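Local coordinates for protein esterase (Staphylococcus aureus subsp. aureus USA300_TCH1516, PDB 3D7R) that probably hydrolyses ester bonds as an esterase-like enzyme of the alpha/beta hydrolase fold, its natural substrate being unassigned, at residues A[259-264]-A[285-290]; A[195-200]-A[312-317]; A[75-80]-A[88-93]; A[84-89]-A[129-134]. All blocks are in the same frame, centred on the assembly; numbering follows the deposited sequence.

How the interactions relate
All four contacts hang on one mixed eight-stranded sheet. Interactions 3 and 4 come first along the chain and share strand 84-90, with Arg88 and Phe89 used in both; their centres are about 8 Å apart, and they build the antiparallel end of the sheet. Interactions 1 and 2 follow at the parallel end, their centres also about 8 Å apart, joined through neighbouring strands 195-199 and 259-264. Interaction 2 brings helix 305-318 back against the sheet after strand 287-292 of interaction 1. The centres of interactions 1 and 3 lie about 28 Å apart, and the set runs from outermost strand 75-81 to outermost strand 287-292, sampling the scaffold of the hydrolase fold.

Interaction 1: A[259-264]-A[285-290]; sequences VYMFGG and QYIEFY
In the beta-alpha-beta unit of strand 259-264, helix 270-282 and strand 287-292, Val259 N, Met261 N and Gly263 N donate to Tyr286 O, Glu288 O and Tyr290 O, while Glu288 N and Tyr290 N donate to Val259 O and Met261 O. The bond from Met261 N to Glu288 O is 2.8 Å long. On the face carrying Tyr260 and Phe262, the Glu288 carboxylate comes to the edge of the Tyr260 ring, OE1 lying 3.3 Å from Tyr260 CD1, with the two planes nearly perpendicular at 84°. Tyr290 OH holds that carboxylate from above its plane, 2.6 Å from Glu288 OE1. The Phe262 and Tyr290 rings run almost parallel, 7° apart, but are slid so far that overlap is slight; Tyr290 CD2 sits over one face of Phe262, 3.5 Å from its CZ. On the other face, the bend at the last torsion of selenomethionine Met261 (chi3 65°) sets CE over the centre of the Phe289 ring, 3.6 Å from CG, a CH-pi contact; the selenium stands farther above that face, a distant Met-aromatic contact. Gly263 N approaches the edge of this ring in plane. Beside them Val259 CG1 meets Ile287 CD1 at 3.8 Å. Tyr260 OH is bonded to Glu320, and its ring stacks on Tyr197 of the adjacent strand. Helix 305-318 covers Phe262 and Tyr290, whereas helix 270-282 covers Val259, Ile287 and Phe289 from the opposite face.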
# COMPACT_ATOMS: atom_id res chain seq x y z
N VAL A 259 11.51 8.73 3.20
CA VAL A 259 10.81 7.45 2.90
C VAL A 259 11.28 6.36 3.88
O VAL A 259 12.48 6.28 4.21
CB VAL A 259 10.99 7.02 1.40
CG1 VAL A 259 10.30 5.65 1.10
CG2 VAL A 259 10.43 8.07 0.43
N TYR A 260 10.32 5.56 4.36
CA TYR A 260 10.59 4.49 5.32
C TYR A 260 9.97 3.28 4.70
O TYR A 260 8.78 3.29 4.42
CB TYR A 260 9.91 4.78 6.67
CG TYR A 260 10.39 6.09 7.25
CD1 TYR A 260 11.36 6.11 8.25
CD2 TYR A 260 9.93 7.32 6.75
CE1 TYR A 260 11.85 7.31 8.76
CE2 TYR A 260 10.41 8.54 7.27
CZ TYR A 260 11.37 8.51 8.27
OH TYR A 260 11.88 9.68 8.81
N MSE A 261 10.78 2.27 4.43
CA MSE A 261 10.29 1.11 3.68
C MSE A 261 10.50 -0.16 4.47
O MSE A 261 11.55 -0.32 5.15
CB MSE A 261 11.01 1.02 2.32
CG MSE A 261 10.56 -0.15 1.44
SE MSE A 261 11.22 0.10 -0.37
CE MSE A 261 13.15 -0.03 -0.06
N PHE A 262 9.52 -1.05 4.39
CA PHE A 262 9.54 -2.34 5.08
C PHE A 262 9.32 -3.43 4.05
O PHE A 262 8.45 -3.31 3.19
CB PHE A 262 8.43 -2.41 6.16
CG PHE A 262 8.62 -1.43 7.26
CD1 PHE A 262 9.21 -1.84 8.45
CD2 PHE A 262 8.27 -0.08 7.09
CE1 PHE A 262 9.44 -0.92 9.49
CE2 PHE A 262 8.48 0.84 8.11
CZ PHE A 262 9.08 0.42 9.31
N GLY A 263 10.10 -4.49 4.13
CA GLY A 263 9.92 -5.60 3.22
C GLY A 263 10.61 -6.84 3.71
O GLY A 263 11.33 -6.79 4.70
N GLY A 264 10.36 -7.95 3.02
CA GLY A 264 10.96 -9.25 3.36
C GLY A 264 11.85 -9.77 2.25
O GLY A 264 11.69 -9.38 1.09
N GLN A 285 18.49 11.19 -1.23
CA GLN A 285 17.16 11.26 -0.66
C GLN A 285 17.14 10.31 0.55
O GLN A 285 17.53 9.14 0.45
CB GLN A 285 16.09 10.83 -1.68
CG GLN A 285 15.78 11.85 -2.80
CD GLN A 285 15.15 13.16 -2.30
OE1 GLN A 285 15.50 14.22 -2.78
NE2 GLN A 285 14.21 13.07 -1.36
N TYR A 286 16.70 10.84 1.68
CA TYR A 286 16.55 10.06 2.91
C TYR A 286 15.69 8.80 2.72
O TYR A 286 14.52 8.89 2.33
CB TYR A 286 15.94 10.92 4.02
CG TYR A 286 16.09 10.28 5.38
CD1 TYR A 286 17.19 10.58 6.18
CD2 TYR A 286 15.14 9.37 5.86
CE1 TYR A 286 17.35 9.99 7.43
CE2 TYR A 286 15.30 8.77 7.11
CZ TYR A 286 16.41 9.09 7.88
OH TYR A 286 16.59 8.52 9.11
N ILE A 287 16.27 7.64 3.01
CA ILE A 287 15.50 6.39 3.00
C ILE A 287 15.96 5.48 4.15
O ILE A 287 17.16 5.31 4.37
CB ILE A 287 15.57 5.68 1.61
CG1 ILE A 287 14.87 4.30 1.67
CG2 ILE A 287 17.04 5.56 1.13
CD1 ILE A 287 13.74 4.12 0.67
N GLU A 288 15.00 4.94 4.91
CA GLU A 288 15.30 3.86 5.86
C GLU A 288 14.66 2.62 5.29
O GLU A 288 13.47 2.62 5.01
CB GLU A 288 14.73 4.16 7.26
CG GLU A 288 15.59 5.07 8.12
CD GLU A 288 14.88 5.56 9.37
OE1 GLU A 288 13.97 4.86 9.89
OE2 GLU A 288 15.23 6.66 9.84
N PHE A 289 15.45 1.56 5.09
CA PHE A 289 14.88 0.31 4.64
C PHE A 289 15.04 -0.72 5.77
O PHE A 289 16.15 -1.04 6.19
CB PHE A 289 15.55 -0.13 3.32
CG PHE A 289 15.00 -1.41 2.72
CD1 PHE A 289 13.74 -1.90 3.06
CD2 PHE A 289 15.76 -2.10 1.78
CE1 PHE A 289 13.25 -3.08 2.51
CE2 PHE A 289 15.27 -3.29 1.20
CZ PHE A 289 14.02 -3.78 1.57
N TYR A 290 13.91 -1.16 6.30
CA TYR A 290 13.90 -2.21 7.29
C TYR A 290 13.64 -3.52 6.54
O TYR A 290 12.53 -3.79 6.11
CB TYR A 290 12.81 -1.94 8.34
CG TYR A 290 13.01 -0.66 9.13
CD1 TYR A 290 13.72 -0.67 10.34
CD2 TYR A 290 12.50 0.56 8.68
CE1 TYR A 290 13.89 0.49 11.10
CE2 TYR A 290 12.67 1.74 9.43
CZ TYR A 290 13.37 1.69 10.64
OH TYR A 290 13.56 2.83 11.39

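Interaction 2: A[195-200]-A[312-317]; sequences KLYLIS and KQIAKS. With DMS (dimethyl sulfoxide), chain F.
One side-chain hydrogen bond spans this buried strand-helix contact: Tyr197 OH donates to Ser317 OG at 2.7 Å, the serine oxygen lying at the edge of the phenol ring and in its plane. The tyrosine leaves strand 195-199 toward segment 312-317 of helix 305-318; the axes of the two short segments pass 11.4 Å apart and run nearly antiparallel, at 171°. Ser317 OG sits between its own backbone N and carbonyl carbon (chi1 62°), which turns it back along the helix, within reach of both Gln313 O at 2.8 Å and Ile314 O at 3.2 Å. Ile314 packs alongside the phenol, the two side chains running past each other in opposite directions, with its CG2 4.1 Å from Tyr197 CE1. Its other branch ends 4.5 Å from Ile199, CD1 to CD1. Lys195 lays its aliphatic end against the last turn, CE 3.5 Å from Ser317 O, while its NZ is bonded to the carbonyls of Ile318 and Glu320. On the helix flank Gln313 NE2 donates to the oxygen of a dimethyl sulfoxide at 2.7 Å, a molecule probably from the crystallisation liquor; Gln313 OE1 bonds to Tyr292. Phe262 of strand 259-264 also touches Gln313 and Ile314. A helix near the chain's C-terminal end laid along the parallel strands in this way is typical of the layered alpha/beta hydrolase fold.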
# COMPACT_ATOMS: atom_id res chain seq x y z
N LYS A 195 6.06 12.53 5.79
CA LYS A 195 6.81 11.29 5.58
C LYS A 195 6.04 10.37 4.67
O LYS A 195 4.82 10.50 4.56
CB LYS A 195 7.08 10.57 6.93
CG LYS A 195 8.02 11.32 7.90
CD LYS A 195 8.15 10.55 9.25
CE LYS A 195 9.14 11.27 10.19
NZ LYS A 195 8.44 12.40 10.90
N LEU A 196 6.74 9.42 4.05
CA LEU A 196 6.11 8.39 3.19
C LEU A 196 6.54 6.98 3.64
O LEU A 196 7.74 6.70 3.73
CB LEU A 196 6.49 8.59 1.71
CG LEU A 196 6.03 7.50 0.71
CD1 LEU A 196 4.49 7.36 0.73
CD2 LEU A 196 6.55 7.84 -0.70
N TYR A 197 5.55 6.13 3.94
CA TYR A 197 5.83 4.76 4.43
C TYR A 197 5.41 3.75 3.38
O TYR A 197 4.30 3.83 2.85
CB TYR A 197 5.10 4.49 5.76
CG TYR A 197 5.83 5.06 6.95
CD1 TYR A 197 6.62 4.25 7.78
CD2 TYR A 197 5.74 6.43 7.24
CE1 TYR A 197 7.32 4.80 8.87
CE2 TYR A 197 6.43 6.99 8.33
CZ TYR A 197 7.21 6.16 9.13
OH TYR A 197 7.90 6.73 10.18
N LEU A 198 6.31 2.82 3.06
CA LEU A 198 6.04 1.80 2.04
C LEU A 198 6.22 0.43 2.65
O LEU A 198 7.30 0.11 3.16
CB LEU A 198 7.01 1.97 0.85
CG LEU A 198 7.07 3.33 0.15
CD1 LEU A 198 8.04 3.27 -1.06
CD2 LEU A 198 5.69 3.79 -0.32
N ILE A 199 5.16 -0.38 2.63
CA ILE A 199 5.23 -1.75 3.15
C ILE A 199 5.14 -2.75 1.99
O ILE A 199 4.11 -2.86 1.32
CB ILE A 199 4.13 -2.04 4.22
CG1 ILE A 199 4.20 -1.06 5.39
CG2 ILE A 199 4.20 -3.52 4.71
CD1 ILE A 199 2.90 -0.93 6.22
N SER A 200 6.22 -3.49 1.75
CA SER A 200 6.27 -4.43 0.63
C SER A 200 5.71 -3.82 -0.67
O SER A 200 4.83 -4.43 -1.31
CB SER A 200 5.48 -5.71 0.96
OG SER A 200 6.14 -6.46 1.96
N LYS A 312 6.35 -1.32 15.79
CA LYS A 312 7.12 -0.51 16.74
C LYS A 312 8.12 0.39 16.01
O LYS A 312 8.34 1.53 16.43
CB LYS A 312 7.84 -1.37 17.77
CG LYS A 312 6.94 -2.05 18.78
CD LYS A 312 7.77 -2.83 19.83
CE LYS A 312 6.94 -3.96 20.48
NZ LYS A 312 6.32 -3.56 21.78
N GLN A 313 8.73 -0.12 14.94
CA GLN A 313 9.65 0.68 14.13
C GLN A 313 8.95 1.86 13.43
O GLN A 313 9.52 2.95 13.31
CB GLN A 313 10.37 -0.19 13.11
CG GLN A 313 11.43 -1.10 13.78
CD GLN A 313 11.89 -2.23 12.90
OE1 GLN A 313 11.15 -2.72 12.04
NE2 GLN A 313 13.13 -2.65 13.09
N ILE A 314 7.74 1.61 12.92
CA ILE A 314 6.89 2.70 12.41
C ILE A 314 6.65 3.75 13.51
O ILE A 314 6.91 4.93 13.28
CB ILE A 314 5.55 2.16 11.86
CG1 ILE A 314 5.82 1.28 10.62
CG2 ILE A 314 4.59 3.34 11.51
CD1 ILE A 314 4.60 0.59 10.05
N ALA A 315 6.22 3.31 14.69
CA ALA A 315 5.93 4.21 15.82
C ALA A 315 7.16 5.03 16.24
O ALA A 315 7.06 6.24 16.45
CB ALA A 315 5.41 3.41 17.02
N LYS A 316 8.31 4.38 16.35
CA LYS A 316 9.54 5.06 16.72
C LYS A 316 10.00 6.06 15.65
O LYS A 316 10.47 7.15 15.98
CB LYS A 316 10.65 4.05 17.01
CG LYS A 316 11.91 4.64 17.69
CD LYS A 316 12.94 5.10 16.66
CE LYS A 316 13.98 6.07 17.26
NZ LYS A 316 14.47 7.05 16.22
N SER A 317 9.86 5.71 14.38
CA SER A 317 10.36 6.60 13.33
C SER A 317 9.38 7.73 12.93
O SER A 317 9.82 8.79 12.49
CB SER A 317 10.74 5.80 12.09
OG SER A 317 9.61 5.15 11.59
S DMS F . 15.12 -4.88 10.39
O DMS F . 14.72 -4.55 12.08
C1 DMS F . 16.91 -4.66 10.21
C2 DMS F . 15.02 -6.67 10.18

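Interaction 3: A[75-80]-A[88-93]; sequences NLEKLS and RFNFRH
Glu77 and Arg88 form a hydrogen-bonded antiparallel pair, Glu77 N giving to Arg88 O at 2.7 Å and Arg88 N returning to Glu77 O. Asn75 and Asn90 form the next such pair, although the bond from Asn75 N to Asn90 O is bent, with an angle of 133° at the hydrogen. Between them, on the other face, Leu76 sets CD1 over the centre of the Phe89 ring, 3.7 Å from CE1, a CH-pi contact. The Glu77 and Asn90 side chains cross at about a right angle. With Asn90 CG set between backbone N and carbonyl carbon (chi1 51°), its amide reaches Glu77: ND2 gives a bond of 3.3 Å to Glu77 OE2, in the plane of the amide but steeply above that of the carboxylate. Glu77 OE1 rests 3.8 Å from Arg88 CD, and its distance to Arg88 NE is too great for a salt bridge, so at most a charge attraction is likely, no N-H pointing at the oxygen. Leu79 lays CD1 against the arginine stem, 3.7 Å from Arg88 NE, a nitrogen that is buried without a partner. Further out, one water donates to Asn75 OD1 and Asn90 OD1 and accepts from His93 N, while a second links Asn75 OD1 to Arg92 N; together they tie Asn75 to the backbone of Arg92 and His93. The second shell fixes the polar ends: Glu129 takes Asn90 ND2, and Glu160 forms a salt bridge with Arg88 NH2. Trp116 of helix 113-126 meets Phe89. Strands 75-81 and 84-90 thus make a beta hairpin at the outer edge of the sheet, like the N-terminal antiparallel strands of alpha/beta hydrolases.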
# COMPACT_ATOMS: atom_id res chain seq x y z
N ASN A 75 -11.37 3.90 18.15
CA ASN A 75 -12.68 4.43 17.76
C ASN A 75 -12.75 4.56 16.25
O ASN A 75 -11.77 4.99 15.61
CB ASN A 75 -12.96 5.76 18.45
CG ASN A 75 -12.90 5.64 19.95
OD1 ASN A 75 -12.00 6.18 20.59
ND2 ASN A 75 -13.84 4.88 20.53
N LEU A 76 -13.89 4.19 15.68
CA LEU A 76 -14.04 4.12 14.22
C LEU A 76 -15.07 5.12 13.69
O LEU A 76 -16.19 5.21 14.20
CB LEU A 76 -14.44 2.70 13.80
CG LEU A 76 -14.53 2.31 12.32
CD1 LEU A 76 -13.17 2.33 11.66
CD2 LEU A 76 -15.15 0.93 12.19
N GLU A 77 -14.68 5.87 12.66
CA GLU A 77 -15.59 6.82 12.01
C GLU A 77 -15.92 6.28 10.62
O GLU A 77 -15.00 6.00 9.83
CB GLU A 77 -14.93 8.19 11.89
CG GLU A 77 -14.71 8.85 13.22
CD GLU A 77 -13.99 10.18 13.13
OE1 GLU A 77 -13.72 10.66 12.02
OE2 GLU A 77 -13.67 10.75 14.19
N LYS A 78 -17.19 6.12 10.32
CA LYS A 78 -17.55 5.54 9.03
C LYS A 78 -18.07 6.68 8.16
O LYS A 78 -19.24 7.05 8.25
CB LYS A 78 -18.58 4.40 9.18
CG LYS A 78 -18.15 3.27 10.10
CD LYS A 78 -19.26 2.25 10.27
CE LYS A 78 -18.78 1.04 11.04
NZ LYS A 78 -19.84 -0.02 11.20
N LEU A 79 -17.19 7.25 7.36
CA LEU A 79 -17.50 8.48 6.63
C LEU A 79 -17.58 8.25 5.12
O LEU A 79 -17.32 7.16 4.64
CB LEU A 79 -16.44 9.55 6.92
CG LEU A 79 -16.16 9.85 8.40
CD1 LEU A 79 -15.01 10.80 8.56
CD2 LEU A 79 -17.41 10.42 9.06
N SER A 80 -17.95 9.29 4.38
CA SER A 80 -17.87 9.25 2.94
C SER A 80 -17.36 10.56 2.39
O SER A 80 -17.45 11.60 3.04
CB SER A 80 -19.23 8.89 2.32
OG SER A 80 -20.15 9.90 2.61
N ARG A 88 -12.17 6.18 9.35
CA ARG A 88 -11.10 6.77 10.15
C ARG A 88 -11.01 6.04 11.47
O ARG A 88 -12.04 5.75 12.10
CB ARG A 88 -11.36 8.25 10.38
CG ARG A 88 -11.37 9.06 9.07
CD ARG A 88 -11.03 10.52 9.36
NE ARG A 88 -11.36 11.41 8.25
CZ ARG A 88 -11.04 12.70 8.23
NH1 ARG A 88 -10.37 13.23 9.24
NH2 ARG A 88 -11.40 13.46 7.19
N PHE A 89 -9.79 5.73 11.88
CA PHE A 89 -9.52 5.12 13.16
C PHE A 89 -8.79 6.16 14.00
O PHE A 89 -7.81 6.76 13.54
CB PHE A 89 -8.58 3.92 13.05
CG PHE A 89 -9.04 2.83 12.11
CD1 PHE A 89 -9.45 1.60 12.60
CD2 PHE A 89 -9.00 3.03 10.72
CE1 PHE A 89 -9.86 0.58 11.73
CE2 PHE A 89 -9.39 2.04 9.84
CZ PHE A 89 -9.82 0.79 10.35
N ASN A 90 -9.22 6.33 15.25
CA ASN A 90 -8.43 7.11 16.18
C ASN A 90 -8.52 6.53 17.59
O ASN A 90 -9.46 5.79 17.91
CB ASN A 90 -8.74 8.62 16.11
CG ASN A 90 -10.22 8.93 16.22
OD1 ASN A 90 -10.88 8.57 17.19
ND2 ASN A 90 -10.74 9.64 15.22
N PHE A 91 -7.53 6.85 18.41
CA PHE A 91 -7.43 6.28 19.75
C PHE A 91 -7.15 7.42 20.74
O PHE A 91 -6.36 8.34 20.45
CB PHE A 91 -6.31 5.24 19.78
CG PHE A 91 -6.20 4.47 21.09
CD1 PHE A 91 -7.25 3.70 21.55
CD2 PHE A 91 -5.03 4.52 21.83
CE1 PHE A 91 -7.14 2.98 22.76
CE2 PHE A 91 -4.91 3.81 23.04
CZ PHE A 91 -5.96 3.05 23.50
N ARG A 92 -7.82 7.38 21.89
CA ARG A 92 -7.66 8.40 22.93
C ARG A 92 -7.82 9.84 22.40
O ARG A 92 -7.13 10.76 22.87
CB ARG A 92 -6.32 8.20 23.68
CG ARG A 92 -6.38 6.98 24.60
CD ARG A 92 -5.02 6.60 25.20
NE ARG A 92 -5.17 5.39 26.02
CZ ARG A 92 -4.15 4.71 26.52
NH1 ARG A 92 -2.90 5.10 26.31
NH2 ARG A 92 -4.39 3.62 27.25
N HIS A 93 -8.74 10.02 21.46
CA HIS A 93 -9.03 11.34 20.88
C HIS A 93 -7.83 11.99 20.16
O HIS A 93 -7.77 13.22 19.99
CB HIS A 93 -9.56 12.28 21.97
CG HIS A 93 -11.00 12.06 22.33
ND1 HIS A 93 -12.02 12.23 21.42
CD2 HIS A 93 -11.58 11.72 23.50
CE1 HIS A 93 -13.18 11.98 22.02
NE2 HIS A 93 -12.94 11.67 23.28
O HOH W 1 -10.13 5.54 22.37
O HOH W 2 -10.50 8.39 19.90

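Interaction 4: A[84-89]-A[129-134]; sequences MQVFRF and EVVLPI
Arg88 runs along Val131 and ends on Glu129 in the neighbouring antiparallel strand. Its CB lies 4.1 Å from Val130 O; CG and CD then pass Val131, and CD is 3.8 Å from Val131 CG2. CD is also 3.3 Å from Glu129 OE1. NE lies 4.0 Å from Glu129 OE1 and 4.1 Å from Val131 CG2, with a bond to neither, and the stem, extended from CG to NE, delivers NH1 to the carboxylate. The salt bridge from Arg88 NH1 to Glu129 OE1 is 2.9 Å long, lies in the guanidinium plane, and meets the oxygen on its syn side but 30° out of the carboxylate plane, with the two flat groups 84° apart. Farther along that face Val86 CG1 presses on Val131 CG1 at 3.4 Å, tighter than usual for two methyls. On the other face Ile134 CG1 touches the edge of the Phe87 ring, 3.8 Å from CE2. Backbone bonds join the strands throughout, and a water bridges Gln85 N and Ile134 O at the far end. Lys98 also binds Glu129 OE1. With Asn90 on OE2, the carboxylate is shared by two cations and an amide, which would probably keep it ionised, probably balancing its charge where the strands pack among apolar side chains.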
# COMPACT_ATOMS: atom_id res chain seq x y z
N MSE A 84 -17.56 7.98 -2.02
CA MSE A 84 -16.52 6.99 -1.66
C MSE A 84 -16.54 6.77 -0.14
O MSE A 84 -16.55 7.74 0.61
CB MSE A 84 -15.13 7.50 -2.06
CG MSE A 84 -13.97 6.63 -1.55
SE MSE A 84 -12.20 7.13 -2.24
CE MSE A 84 -11.98 8.88 -1.41
N GLN A 85 -16.52 5.52 0.30
CA GLN A 85 -16.38 5.20 1.73
C GLN A 85 -14.99 5.59 2.23
O GLN A 85 -13.99 5.22 1.61
CB GLN A 85 -16.55 3.71 1.97
CG GLN A 85 -17.98 3.20 1.81
CD GLN A 85 -18.03 1.74 2.06
OE1 GLN A 85 -17.72 0.94 1.18
NE2 GLN A 85 -18.35 1.36 3.29
N VAL A 86 -14.94 6.31 3.35
CA VAL A 86 -13.68 6.58 4.05
C VAL A 86 -13.85 6.21 5.53
O VAL A 86 -14.72 6.75 6.21
CB VAL A 86 -13.20 8.05 3.93
CG1 VAL A 86 -11.85 8.23 4.66
CG2 VAL A 86 -13.04 8.48 2.46
N PHE A 87 -13.04 5.28 6.01
CA PHE A 87 -13.04 4.94 7.44
C PHE A 87 -11.92 5.70 8.13
O PHE A 87 -10.84 5.86 7.57
CB PHE A 87 -12.84 3.43 7.62
CG PHE A 87 -13.96 2.62 7.04
CD1 PHE A 87 -15.09 2.33 7.81
CD2 PHE A 87 -13.90 2.18 5.70
CE1 PHE A 87 -16.17 1.60 7.26
CE2 PHE A 87 -14.96 1.44 5.16
CZ PHE A 87 -16.09 1.16 5.92
N ARG A 88 -12.17 6.18 9.35
CA ARG A 88 -11.10 6.77 10.15
C ARG A 88 -11.01 6.04 11.47
O ARG A 88 -12.04 5.75 12.10
CB ARG A 88 -11.36 8.25 10.38
CG ARG A 88 -11.37 9.06 9.07
CD ARG A 88 -11.03 10.52 9.36
NE ARG A 88 -11.36 11.41 8.25
CZ ARG A 88 -11.04 12.70 8.23
NH1 ARG A 88 -10.37 13.23 9.24
NH2 ARG A 88 -11.40 13.46 7.19
N PHE A 89 -9.79 5.73 11.88
CA PHE A 89 -9.52 5.12 13.16
C PHE A 89 -8.79 6.16 14.00
O PHE A 89 -7.81 6.76 13.54
CB PHE A 89 -8.58 3.92 13.05
CG PHE A 89 -9.04 2.83 12.11
CD1 PHE A 89 -9.45 1.60 12.60
CD2 PHE A 89 -9.00 3.03 10.72
CE1 PHE A 89 -9.86 0.58 11.73
CE2 PHE A 89 -9.39 2.04 9.84
CZ PHE A 89 -9.82 0.79 10.35
N GLU A 129 -4.41 9.58 13.62
CA GLU A 129 -5.66 9.11 13.06
C GLU A 129 -5.38 8.46 11.71
O GLU A 129 -4.84 9.10 10.80
CB GLU A 129 -6.64 10.27 12.88
CG GLU A 129 -7.92 9.87 12.20
CD GLU A 129 -8.94 10.98 12.24
OE1 GLU A 129 -8.86 11.89 11.38
OE2 GLU A 129 -9.84 10.91 13.11
N VAL A 130 -5.76 7.19 11.59
CA VAL A 130 -5.50 6.45 10.34
C VAL A 130 -6.73 6.56 9.44
O VAL A 130 -7.86 6.27 9.87
CB VAL A 130 -5.16 4.98 10.61
CG1 VAL A 130 -5.07 4.17 9.28
CG2 VAL A 130 -3.85 4.90 11.39
N VAL A 131 -6.50 6.99 8.20
CA VAL A 131 -7.60 7.24 7.26
C VAL A 131 -7.53 6.22 6.12
O VAL A 131 -6.53 6.13 5.39
CB VAL A 131 -7.57 8.69 6.71
CG1 VAL A 131 -8.75 8.95 5.76
CG2 VAL A 131 -7.59 9.72 7.88
N LEU A 132 -8.61 5.45 6.00
CA LEU A 132 -8.71 4.34 5.05
C LEU A 132 -9.78 4.62 3.98
O LEU A 132 -10.94 4.29 4.18
CB LEU A 132 -9.05 3.03 5.81
CG LEU A 132 -9.28 1.73 5.01
CD1 LEU A 132 -8.03 1.35 4.21
CD2 LEU A 132 -9.75 0.58 5.92
N PRO A 133 -9.38 5.24 2.85
CA PRO A 133 -10.28 5.39 1.69
C PRO A 133 -10.48 4.09 0.89
O PRO A 133 -9.52 3.39 0.58
CB PRO A 133 -9.57 6.43 0.83
CG PRO A 133 -8.08 6.23 1.14
CD PRO A 133 -8.06 5.85 2.62
N ILE A 134 -11.74 3.75 0.60
CA ILE A 134 -12.02 2.59 -0.25
C ILE A 134 -12.05 3.12 -1.70
O ILE A 134 -13.11 3.42 -2.24
CB ILE A 134 -13.34 1.88 0.17
CG1 ILE A 134 -13.36 1.58 1.67
CG2 ILE A 134 -13.56 0.60 -0.65
CD1 ILE A 134 -12.12 0.80 2.22
O HOH W 3 -15.73 3.67 -1.79